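Local coordinates for protein putative SnoaL-like polyketide cyclase (Shewanella putrefaciens, PDB 3GZB) that is a putative polyketide cyclase of the SnoaL-like family, with an NTF2-like fold, whose substrate and reaction are not established, at residues Leu93-Gly98 / Pro121-Leu126. Sequence-based numbering, arbitrary orientation.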
# COMPACT_ATOMS: atom_id res chain seq x y z
N LEU A 93 8.27 -8.71 3.04
CA LEU A 93 7.39 -7.77 2.30
C LEU A 93 7.33 -6.53 3.16
O LEU A 93 6.82 -6.52 4.29
CB LEU A 93 6.00 -8.37 2.18
CG LEU A 93 4.98 -7.47 1.52
CD1 LEU A 93 5.36 -7.20 0.07
CD2 LEU A 93 3.59 -8.13 1.64
N VAL A 94 7.85 -5.43 2.62
CA VAL A 94 7.90 -4.13 3.29
C VAL A 94 6.87 -3.18 2.62
O VAL A 94 6.83 -3.10 1.37
CB VAL A 94 9.31 -3.51 3.19
CG1 VAL A 94 9.30 -2.07 3.80
CG2 VAL A 94 10.36 -4.41 3.87
N VAL A 95 6.04 -2.51 3.43
CA VAL A 95 4.98 -1.65 2.96
C VAL A 95 5.23 -0.27 3.46
O VAL A 95 5.49 -0.08 4.66
CB VAL A 95 3.60 -2.12 3.46
CG1 VAL A 95 2.46 -1.21 2.94
CG2 VAL A 95 3.31 -3.56 3.06
N MSE A 96 5.20 0.72 2.56
CA MSE A 96 5.48 2.13 2.87
C MSE A 96 4.37 3.00 2.36
O MSE A 96 4.02 2.91 1.20
CB MSE A 96 6.82 2.57 2.28
CG MSE A 96 7.99 1.78 2.88
SE MSE A 96 9.62 1.92 1.83
CE MSE A 96 9.07 0.79 0.44
N ILE A 97 3.78 3.81 3.24
CA ILE A 97 2.70 4.72 2.94
C ILE A 97 3.25 6.12 3.10
O ILE A 97 3.81 6.44 4.16
CB ILE A 97 1.54 4.54 3.92
CG1 ILE A 97 1.00 3.13 3.91
CG2 ILE A 97 0.43 5.57 3.61
CD1 ILE A 97 -0.01 2.78 5.07
N GLY A 98 3.10 6.99 2.09
CA GLY A 98 3.67 8.31 2.18
C GLY A 98 3.36 9.17 0.98
O GLY A 98 2.36 8.97 0.32
N PRO A 121 0.54 11.50 -3.08
CA PRO A 121 0.29 10.33 -2.19
C PRO A 121 0.60 9.01 -2.89
O PRO A 121 0.36 8.88 -4.10
CB PRO A 121 -1.21 10.47 -1.83
CG PRO A 121 -1.51 11.93 -2.10
CD PRO A 121 -0.64 12.33 -3.26
N ALA A 122 1.08 8.02 -2.11
CA ALA A 122 1.47 6.71 -2.64
C ALA A 122 1.61 5.67 -1.60
O ALA A 122 1.85 5.95 -0.43
CB ALA A 122 2.81 6.85 -3.38
N VAL A 123 1.46 4.42 -2.05
CA VAL A 123 1.85 3.23 -1.34
C VAL A 123 2.84 2.53 -2.22
O VAL A 123 2.59 2.28 -3.41
CB VAL A 123 0.65 2.34 -1.06
CG1 VAL A 123 1.04 1.05 -0.32
CG2 VAL A 123 -0.42 3.14 -0.27
N THR A 124 3.97 2.18 -1.65
CA THR A 124 5.03 1.39 -2.32
C THR A 124 5.31 0.15 -1.47
O THR A 124 5.50 0.27 -0.25
CB THR A 124 6.31 2.22 -2.46
OG1 THR A 124 6.01 3.30 -3.36
CG2 THR A 124 7.50 1.39 -2.99
N SER A 125 5.32 -1.04 -2.08
CA SER A 125 5.73 -2.24 -1.38
C SER A 125 6.91 -2.83 -2.08
O SER A 125 7.06 -2.78 -3.31
CB SER A 125 4.60 -3.25 -1.25
OG SER A 125 4.18 -3.74 -2.53
N LEU A 126 7.79 -3.45 -1.30
CA LEU A 126 8.96 -4.18 -1.79
C LEU A 126 8.93 -5.59 -1.24
O LEU A 126 8.82 -5.78 -0.02
CB LEU A 126 10.27 -3.50 -1.36
CG LEU A 126 10.44 -2.02 -1.69
CD1 LEU A 126 11.76 -1.50 -1.10
CD2 LEU A 126 10.36 -1.81 -3.17
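Met96, a selenomethionine, reaches across to strand 121-126 with its terminal methyl: CE lies 3.8 Å from Leu126 CG. A turn about the CG-SE bond (chi3 -74°) brings CE over the neighbouring strand, where the Met96 and Leu126 side chains cross obliquely. Thr124 turns its two branches to different tasks. CG2, anti to the backbone N, meets Met96 CE at 3.8 Å, while OG1 is hydrogen-bonded to Asp140 OD1 and Tyr100 OH. Beneath these groups run six backbone bonds of an antiparallel pair in the curved sheet of the NTF2-like, SnoaL-type α+β fold. As in any such pair, successive side chains alternate between the two faces: Val94, Met96, Thr124 and Leu126 share one, Val95, Ile97, Val123 and Ser125 the other. The bond from Val94 N to Leu126 O, 2.8 Å long, is almost straight, with an N-H...O angle of 174°. On the face carrying Met96 and Leu126, helix 21-34 adds Ala26, Tyr29 and Met30 to the packing. The other face has looser aliphatic contacts: Val95 CG1 stands 4.2 Å from Val123 CG1. There Ile97 and Val123 pack in turn on Val123 and Ile97 of the second subunit, which makes this face part of the dimer interface.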